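L-fuculose phosphate aldolase (Streptococcus pneumoniae, PDB 4C24) belongs to the class II aldolase and adducin family, and is a four-chain zinc-binding protein with an alpha/beta fold of AraD-like type. Local coordinates at residues Q41-P47 / D59-I65; P113-S117 / C182-Y186; T89-I93 / M149-R153. All blocks are in the same frame, centred on the assembly; numbering follows the deposited sequence. Where two conformers were deposited one is given.

Interaction 1: residues Q41-P47 / D59-I65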
loop_
_atom_site.group_PDB
_atom_site.type_symbol
_atom_site.label_atom_id
_atom_site.label_comp_id
_atom_site.label_asym_id
_atom_site.label_seq_id
_atom_site.Cartn_x
_atom_site.Cartn_y
_atom_site.Cartn_z
ATOM N N GLN A 41 -30.253 22.302 16.194
ATOM C CA GLN A 41 -30.110 21.157 17.094
ATOM C C GLN A 41 -30.531 19.848 16.411
ATOM O O GLN A 41 -31.277 19.044 16.968
ATOM C CB GLN A 41 -30.885 21.393 18.397
ATOM C CG GLN A 41 -30.367 22.586 19.184
ATOM C CD GLN A 41 -29.103 22.256 19.952
ATOM O OE1 GLN A 41 -29.095 21.349 20.790
ATOM N NE2 GLN A 41 -28.032 22.992 19.683
ATOM N N LEU A 42 -30.024 19.643 15.201
ATOM C CA LEU A 42 -30.317 18.457 14.412
ATOM C C LEU A 42 -29.012 17.813 14.021
ATOM O O LEU A 42 -28.067 18.521 13.620
ATOM C CB LEU A 42 -31.066 18.828 13.128
ATOM C CG LEU A 42 -32.486 19.343 13.345
ATOM C CD1 LEU A 42 -33.056 19.771 11.994
ATOM C CD2 LEU A 42 -33.339 18.276 14.005
ATOM N N MET A 43 -28.966 16.477 14.111
ATOM C CA MET A 43 -27.867 15.721 13.539
ATOM C C MET A 43 -28.254 15.117 12.186
ATOM O O MET A 43 -29.293 14.488 12.076
ATOM C CB MET A 43 -27.421 14.616 14.528
ATOM C CG MET A 43 -26.287 13.774 13.982
ATOM S SD MET A 43 -25.737 12.485 15.131
ATOM C CE MET A 43 -27.066 11.307 15.018
ATOM N N ALA A 44 -27.393 15.283 11.180
ATOM C CA ALA A 44 -27.537 14.552 9.943
ATOM C C ALA A 44 -26.473 13.463 9.921
ATOM O O ALA A 44 -25.306 13.740 10.182
ATOM C CB ALA A 44 -27.372 15.490 8.755
ATOM N N ILE A 45 -26.875 12.248 9.598
ATOM C CA ILE A 45 -25.955 11.115 9.678
ATOM C C ILE A 45 -26.129 10.182 8.485
ATOM O O ILE A 45 -27.203 10.097 7.899
ATOM C CB ILE A 45 -26.139 10.393 11.037
ATOM C CG1 ILE A 45 -25.011 9.383 11.233
ATOM C CG2 ILE A 45 -27.514 9.744 11.147
ATOM C CD1 ILE A 45 -24.829 8.924 12.676
ATOM N N THR A 46 -25.068 9.498 8.099
ATOM C CA THR A 46 -25.160 8.486 7.045
ATOM C C THR A 46 -26.038 7.312 7.436
ATOM O O THR A 46 -26.209 7.037 8.627
ATOM C CB THR A 46 -23.753 8.036 6.621
ATOM O OG1 THR A 46 -23.023 7.633 7.804
ATOM C CG2 THR A 46 -23.024 9.196 5.967
ATOM N N PRO A 47 -26.622 6.609 6.452
ATOM C CA PRO A 47 -27.533 5.510 6.739
ATOM C C PRO A 47 -26.781 4.214 7.002
ATOM O O PRO A 47 -25.604 4.106 6.628
ATOM C CB PRO A 47 -28.314 5.388 5.426
ATOM C CG PRO A 47 -27.269 5.714 4.413
ATOM C CD PRO A 47 -26.554 6.888 4.999
ATOM N N ASP A 59 -30.983 9.263 1.377
ATOM C CA ASP A 59 -30.604 8.195 2.323
ATOM C C ASP A 59 -30.059 8.757 3.632
ATOM O O ASP A 59 -29.958 8.016 4.635
ATOM C CB ASP A 59 -29.507 7.296 1.745
ATOM C CG ASP A 59 -29.979 6.444 0.572
ATOM O OD1 ASP A 59 -31.104 5.886 0.618
ATOM O OD2 ASP A 59 -29.186 6.314 -0.390
ATOM N N ILE A 60 -29.654 10.024 3.617
ATOM C CA ILE A 60 -29.167 10.702 4.853
ATOM C C ILE A 60 -30.321 10.802 5.829
ATOM O O ILE A 60 -31.462 11.095 5.468
ATOM C CB ILE A 60 -28.509 12.094 4.605
ATOM C CG1 ILE A 60 -27.323 11.964 3.638
ATOM C CG2 ILE A 60 -28.108 12.801 5.924
ATOM C CD1 ILE A 60 -26.177 11.112 4.160
ATOM N N VAL A 61 -30.023 10.498 7.085
ATOM C CA VAL A 61 -31.024 10.511 8.119
ATOM C C VAL A 61 -30.789 11.712 9.007
ATOM O O VAL A 61 -29.641 12.025 9.366
ATOM C CB VAL A 61 -31.009 9.213 8.971
ATOM C CG1 VAL A 61 -32.038 9.305 10.077
ATOM C CG2 VAL A 61 -31.275 7.975 8.118
ATOM N N VAL A 62 -31.872 12.405 9.347
ATOM C CA VAL A 62 -31.755 13.596 10.182
ATOM C C VAL A 62 -32.509 13.309 11.465
ATOM O O VAL A 62 -33.623 12.797 11.454
ATOM C CB VAL A 62 -32.330 14.852 9.484
ATOM C CG1 VAL A 62 -32.155 16.087 10.360
ATOM C CG2 VAL A 62 -31.612 15.033 8.159
ATOM N N MET A 63 -31.865 13.607 12.589
ATOM C CA MET A 63 -32.379 13.290 13.893
ATOM C C MET A 63 -32.352 14.501 14.794
ATOM O O MET A 63 -31.471 15.329 14.666
ATOM C CB MET A 63 -31.391 12.318 14.503
ATOM C CG MET A 63 -31.981 11.085 15.097
ATOM S SD MET A 63 -30.485 10.190 15.536
ATOM C CE MET A 63 -30.337 9.143 14.094
ATOM N N ASP A 64 -33.275 14.578 15.743
ATOM C CA ASP A 64 -33.203 15.605 16.775
ATOM C C ASP A 64 -32.253 15.166 17.919
ATOM O O ASP A 64 -31.703 14.075 17.884
ATOM C CB ASP A 64 -34.605 16.016 17.255
ATOM C CG ASP A 64 -35.246 15.023 18.217
ATOM O OD1 ASP A 64 -34.595 14.030 18.649
ATOM O OD2 ASP A 64 -36.428 15.239 18.578
ATOM N N ILE A 65 -32.074 16.044 18.894
ATOM C CA ILE A 65 -31.027 15.839 19.916
ATOM C C ILE A 65 -31.315 14.619 20.779
ATOM O O ILE A 65 -30.389 14.097 21.411
ATOM C CB ILE A 65 -30.806 17.088 20.797
ATOM C CG1 ILE A 65 -29.483 16.985 21.567
ATOM C CG2 ILE A 65 -31.963 17.288 21.775
ATOM C CD1 ILE A 65 -28.274 16.998 20.684
HETATM O O HOH W 1 -33.226 18.690 18.751
#

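Interaction 2: residues P113-S117 / C182-Y186. With SO4 (sulfate ion), chain D; SO4 (sulfate ion), chain B.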
loop_
_atom_site.group_PDB
_atom_site.type_symbol
_atom_site.label_atom_id
_atom_site.label_comp_id
_atom_site.label_asym_id
_atom_site.label_seq_id
_atom_site.Cartn_x
_atom_site.Cartn_y
_atom_site.Cartn_z
ATOM N N PRO A 113 -2.938 2.765 23.678
ATOM C CA PRO A 113 -3.102 4.156 23.296
ATOM C C PRO A 113 -2.035 4.633 22.315
ATOM O O PRO A 113 -1.006 3.988 22.105
ATOM C CB PRO A 113 -2.994 4.897 24.619
ATOM C CG PRO A 113 -2.053 4.027 25.452
ATOM C CD PRO A 113 -2.338 2.621 25.033
ATOM N N LEU A 114 -2.300 5.771 21.682
ATOM C CA LEU A 114 -1.335 6.356 20.770
ATOM C C LEU A 114 -0.681 7.593 21.370
ATOM O O LEU A 114 -1.353 8.603 21.586
ATOM C CB LEU A 114 -2.065 6.758 19.473
ATOM C CG LEU A 114 -1.280 7.522 18.407
ATOM C CD1 LEU A 114 -0.060 6.770 17.912
ATOM C CD2 LEU A 114 -2.210 7.807 17.237
ATOM N N PRO A 115 0.641 7.525 21.629
ATOM C CA PRO A 115 1.334 8.671 22.185
ATOM C C PRO A 115 1.946 9.573 21.129
ATOM O O PRO A 115 1.836 9.273 19.937
ATOM C CB PRO A 115 2.456 8.018 23.012
ATOM C CG PRO A 115 2.789 6.807 22.215
ATOM C CD PRO A 115 1.543 6.376 21.456
ATOM N N ALA A 116 2.595 10.651 21.573
ATOM C CA ALA A 116 3.191 11.660 20.702
ATOM C C ALA A 116 4.561 11.275 20.145
ATOM O O ALA A 116 5.540 12.024 20.317
ATOM C CB ALA A 116 3.279 12.981 21.433
ATOM N N SER A 117 4.634 10.149 19.440
ATOM C CA SER A 117 5.856 9.814 18.713
ATOM C C SER A 117 6.036 10.707 17.493
ATOM O O SER A 117 7.138 10.889 17.034
ATOM C CB SER A 117 5.921 8.328 18.326
ATOM O OG SER A 117 4.676 7.847 17.832
ATOM N N CYS A 182 -0.240 8.873 12.232
ATOM C CA CYS A 182 0.529 8.806 13.485
ATOM C C CYS A 182 0.489 7.391 14.020
ATOM O O CYS A 182 1.524 6.901 14.537
ATOM C CB CYS A 182 0.002 9.787 14.523
ATOM S SG CYS A 182 0.426 11.489 14.132
ATOM N N ALA A 183 -0.667 6.736 13.948
ATOM C CA ALA A 183 -0.763 5.347 14.439
ATOM C C ALA A 183 0.182 4.459 13.672
ATOM O O ALA A 183 0.854 3.578 14.221
ATOM C CB ALA A 183 -2.190 4.825 14.354
ATOM N N LYS A 184 0.201 4.633 12.362
ATOM C CA LYS A 184 1.078 3.872 11.495
ATOM C C LYS A 184 2.551 4.107 11.840
ATOM O O LYS A 184 3.302 3.145 11.978
ATOM C CB LYS A 184 0.772 4.186 10.010
ATOM C CG LYS A 184 1.634 3.340 9.076
ATOM C CD LYS A 184 1.206 3.555 7.641
ATOM C CE LYS A 184 2.034 2.715 6.697
ATOM N NZ LYS A 184 1.467 2.856 5.311
ATOM N N ILE A 185 2.960 5.367 11.969
ATOM C CA ILE A 185 4.342 5.686 12.309
ATOM C C ILE A 185 4.686 5.003 13.636
ATOM O O ILE A 185 5.758 4.397 13.753
ATOM C CB ILE A 185 4.582 7.205 12.407
ATOM C CG1 ILE A 185 4.384 7.887 11.031
ATOM C CG2 ILE A 185 5.952 7.536 13.006
ATOM C CD1 ILE A 185 5.297 7.366 9.957
ATOM N N TYR A 186 3.785 5.113 14.598
ATOM C CA TYR A 186 4.069 4.568 15.951
ATOM C C TYR A 186 4.227 3.062 15.873
ATOM O O TYR A 186 5.173 2.482 16.469
ATOM C CB TYR A 186 2.949 4.931 16.890
ATOM C CG TYR A 186 3.105 4.420 18.303
ATOM C CD1 TYR A 186 4.196 4.771 19.054
ATOM C CD2 TYR A 186 2.138 3.616 18.867
ATOM C CE1 TYR A 186 4.301 4.324 20.353
ATOM C CE2 TYR A 186 2.232 3.154 20.165
ATOM C CZ TYR A 186 3.318 3.526 20.897
ATOM O OH TYR A 186 3.422 3.058 22.195
HETATM S S SO4 D . -1.885 0.787 4.886
HETATM O O1 SO4 D . -3.302 0.685 5.282
HETATM O O2 SO4 D . -1.869 1.128 3.443
HETATM O O3 SO4 D . -1.298 1.880 5.678
HETATM O O4 SO4 D . -1.198 -0.497 5.147
HETATM S S SO4 B . 3.857 2.686 2.440
HETATM O O1 SO4 B . 3.794 4.108 2.829
HETATM O O2 SO4 B . 2.935 2.518 1.291
HETATM O O3 SO4 B . 5.244 2.418 2.027
HETATM O O4 SO4 B . 3.460 1.836 3.583
HETATM O O HOH W 2 0.996 2.813 23.566
HETATM O O HOH W 3 3.485 8.599 15.679
#

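Interaction 3: residues T89-I93 / M149-R153. With EDO (1,2-ethanediol), chain F.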
loop_
_atom_site.group_PDB
_atom_site.type_symbol
_atom_site.label_atom_id
_atom_site.label_comp_id
_atom_site.label_asym_id
_atom_site.label_seq_id
_atom_site.Cartn_x
_atom_site.Cartn_y
_atom_site.Cartn_z
ATOM N N THR A 89 -22.823 16.332 24.591
ATOM C CA THR A 89 -21.944 16.540 25.751
ATOM C C THR A 89 -20.778 17.488 25.477
ATOM O O THR A 89 -20.058 17.881 26.407
ATOM C CB THR A 89 -21.389 15.183 26.276
ATOM O OG1 THR A 89 -20.663 14.521 25.240
ATOM C CG2 THR A 89 -22.507 14.272 26.766
ATOM N N ARG A 90 -20.585 17.844 24.202
ATOM C CA ARG A 90 -19.478 18.677 23.759
ATOM C C ARG A 90 -19.980 19.750 22.819
ATOM O O ARG A 90 -20.649 19.427 21.845
ATOM C CB ARG A 90 -18.491 17.828 22.973
ATOM C CG ARG A 90 -18.037 16.626 23.751
ATOM C CD ARG A 90 -16.810 16.053 23.142
ATOM N NE ARG A 90 -15.722 16.998 22.888
ATOM C CZ ARG A 90 -14.455 16.596 22.909
ATOM N NH1 ARG A 90 -14.201 15.338 23.238
ATOM N NH2 ARG A 90 -13.466 17.422 22.631
ATOM N N ASP A 91 -19.635 20.996 23.133
ATOM C CA ASP A 91 -20.007 22.138 22.300
ATOM C C ASP A 91 -18.965 22.439 21.211
ATOM O O ASP A 91 -19.217 23.264 20.315
ATOM C CB ASP A 91 -20.255 23.379 23.174
ATOM C CG ASP A 91 -19.064 23.721 24.070
ATOM O OD1 ASP A 91 -18.042 23.006 24.012
ATOM O OD2 ASP A 91 -19.151 24.708 24.835
ATOM N N ASP A 92 -17.801 21.801 21.308
ATOM C CA ASP A 92 -16.673 22.060 20.415
ATOM C C ASP A 92 -16.572 21.146 19.195
ATOM O O ASP A 92 -15.613 21.248 18.423
ATOM C CB ASP A 92 -15.345 22.030 21.202
ATOM C CG ASP A 92 -15.066 20.679 21.876
ATOM O OD1 ASP A 92 -16.004 19.907 22.156
ATOM O OD2 ASP A 92 -13.874 20.402 22.161
ATOM N N ILE A 93 -17.554 20.265 19.033
ATOM C CA ILE A 93 -17.542 19.251 17.985
ATOM C C ILE A 93 -18.825 19.398 17.190
ATOM O O ILE A 93 -19.893 19.251 17.751
ATOM C CB ILE A 93 -17.495 17.829 18.601
ATOM C CG1 ILE A 93 -16.183 17.599 19.351
ATOM C CG2 ILE A 93 -17.712 16.765 17.538
ATOM C CD1 ILE A 93 -14.949 17.821 18.506
ATOM N N MET A 149 -12.951 10.053 24.852
ATOM C CA MET A 149 -12.595 11.162 23.981
ATOM C C MET A 149 -12.585 12.513 24.698
ATOM O O MET A 149 -12.255 13.539 24.105
ATOM C CB MET A 149 -13.542 11.209 22.782
ATOM C CG MET A 149 -12.862 11.904 21.609
ATOM S SD MET A 149 -13.688 11.799 20.012
ATOM C CE MET A 149 -14.648 13.302 20.056
ATOM N N GLU A 150 -12.968 12.527 25.979
ATOM C CA GLU A 150 -12.942 13.780 26.725
ATOM C C GLU A 150 -11.579 14.438 26.626
ATOM O O GLU A 150 -10.543 13.791 26.834
ATOM C CB GLU A 150 -13.313 13.563 28.192
ATOM C CG GLU A 150 -14.796 13.369 28.412
ATOM C CD GLU A 150 -15.123 12.960 29.843
ATOM O OE1 GLU A 150 -14.221 13.057 30.715
ATOM O OE2 GLU A 150 -16.275 12.541 30.102
ATOM N N GLY A 151 -11.563 15.724 26.311
ATOM C CA GLY A 151 -10.308 16.457 26.210
ATOM C C GLY A 151 -9.494 16.159 24.962
ATOM O O GLY A 151 -8.350 16.591 24.838
ATOM N N ARG A 152 -10.098 15.428 24.030
ATOM C CA ARG A 152 -9.433 15.032 22.797
ATOM C C ARG A 152 -10.393 15.203 21.644
ATOM O O ARG A 152 -11.606 15.337 21.848
ATOM C CB ARG A 152 -8.999 13.568 22.851
ATOM C CG ARG A 152 -8.061 13.218 24.013
ATOM C CD ARG A 152 -6.694 13.874 23.874
ATOM N NE ARG A 152 -5.764 13.365 24.888
ATOM C CZ ARG A 152 -5.677 13.844 26.113
ATOM N NH1 ARG A 152 -6.422 14.871 26.489
ATOM N NH2 ARG A 152 -4.824 13.285 26.956
ATOM N N ARG A 153 -9.842 15.153 20.444
ATOM C CA ARG A 153 -10.648 15.168 19.223
ATOM C C ARG A 153 -10.644 13.829 18.490
ATOM O O ARG A 153 -11.189 13.711 17.389
ATOM C CB ARG A 153 -10.193 16.301 18.304
ATOM C CG ARG A 153 -10.662 17.669 18.779
ATOM C CD ARG A 153 -10.451 18.747 17.734
ATOM N NE ARG A 153 -11.543 19.713 17.796
ATOM C CZ ARG A 153 -11.739 20.680 16.910
ATOM N NH1 ARG A 153 -10.908 20.829 15.882
ATOM N NH2 ARG A 153 -12.776 21.498 17.051
HETATM C C1 EDO F . -5.835 13.804 30.518
HETATM O O1 EDO F . -4.584 13.631 29.858
HETATM C C2 EDO F . -6.130 15.291 30.576
HETATM O O2 EDO F . -6.035 15.832 29.256
#

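Interaction 1: residues Q41-P47 / D59-I65
Met43 and Met63 face each other as a hydrogen-bonded pair of two antiparallel strands, 42-45 and 61-64, and show how backbone and side chains share the work of a sheet. Each gives its N-H to the carbonyl oxygen of the other, Met43 N to Met63 O and Met63 N to Met43 O, both at 2.8 Å. At the next hydrogen-bonded pair, two residues on, Ile45 N meets Val61 O at 2.8 Å and Val61 N returns a nearly straight bond (170°) to Ile45 O.

The tight part joins these backbone bonds to the face of Met43, Ile45, Val61 and Met63, which helix 80-89 covers with His83 on Met43 and Ile45 and Trp80 on Met63. Met43 is extended as far as its sulfur, with CG anti to the backbone N (chi1 179°), and then bends. In the conformer modelled here, one of two for Met63, the methionines run side by side and Met43 CE lies 3.6 Å from Met63 SD. On the other face the small Ala44 leaves its CB 4.0 Å from Ile60 CG2, while Leu42 CB meets Val62 CG1 and Val70 adjoins both Leu42 and Val62.

Toward Gln41 and Ile65 the contact loosens into a partly exposed end. There a water replaces a direct bond, donating to Gln41 O (2.7 Å) and accepting from Ile65 N. Gln41 and Leu42, both opposite Asp37, form a G1 beta bulge. With strands 32-37 and 69-71 flanking the pair, this is the antiparallel meander at one side of the central sheet in the AraD-like aldolase fold.

Interaction 2: residues P113-S117 / C182-Y186
Tyr186 lays one face of its ring against Pro115, whose CD sits almost over the centre, 3.5 Å from the centroid and 14° off the ring normal. This is a CH-pi contact, with the proline crossing the tyrosine at about a right angle; Pro115 CG also lies 3.5 Å from Tyr186 CE1. The ring reaches the loop because CG of Tyr186 stands anti to the backbone N (chi1 179°), which directs it out from helix 169-192.

Leu114 divides its two methyl groups along the same helix. Leu114 CD1 packs on Tyr186 CB at 3.7 Å, whereas Leu114 CD2 settles against Cys182 CB and Ala183 CB, at 4.0 and 4.1 Å. Leu107 of helix 103-110 touches both Leu114 and Ala183 and closes this apolar patch.

Water supplies the polar links. One molecule donates to Pro113 O and accepts from Tyr186 OH at 2.8 Å, tying the phenol end to the loop; another lies between Ser117 OG and Cys182 O, donating to the latter. Lys184 points away from the loop, its extended chain carrying NZ to two sulfate ions; sulfate here is also bound by Lys184 of two neighbouring subunits, by Thr102 of one of them and by this chain's own Thr102.

Phe192 of a neighbouring subunit meets the Tyr186 ring with the planes about 55° apart. The whole is an irregular loop packed on a long helix by a proline-aromatic CH-pi contact, at a subunit interface of the four-chain assembly.

Interaction 3: residues T89-I93 / M149-R153
Charged side chains gripping backbone carbonyls make up this polar loop-to-loop contact, which joins the loop after helix 80-89 to the turn after helix 139-149. Arg90 is its centre. Arg90 NH1 binds Met149 O at 2.8 Å, close to the guanidinium plane but well above the plane of the carbonyl. Arg90 NH2 holds Arg152 O at 2.9 Å, with a weak second bond to that oxygen from Arg90 NH1. Met149 O also receives Arg152 N from the other face of its plane, the bond that closes the type II turn of Met149 to Arg152.

Asp92 fixes the rotation of the arginine head. Its carboxylate is held side-on, Asp92 OD1 by Arg90 NE and Asp92 OD2 by Arg90 NH2, both at 3.0 Å, and this salt bridge leaves Arg90 NH1 directed at the turn; the bend of the Arg90 chain at chi3 (51°) brings the group round.

Arg153 answers from the opposite segment: Arg153 NH2 reaches Asp92 O at 3.2 Å, and Ile93 CD1 lies 4.0 Å from Arg153 NE. Ile93 packs on Tyr87 and Met149 on Gln86, both of helix 80-89, and the two loops then lead into strands 95-99 and 154-157 of the central sheet.

How the interactions relate
Taken together, the three contacts illustrate how chemistry follows position. Interaction 1 is the buried one, a strand pair bonded through its backbone and packed with apolar side chains; interactions 2 and 3 are partly buried and involve loops. Interaction 2 relies on CH-pi and methyl packing with bridging waters, next to other subunits, whereas interaction 3 uses arginines on carbonyls and meets no other chain. Helix 80-89 links interactions 1 and 3: it lies over the sheet in one and runs into the loop of the other, their nearest atoms about 7 Å apart. Interactions 1 and 2 lie on opposite sides of the chain's centre, their centres 32 Å apart.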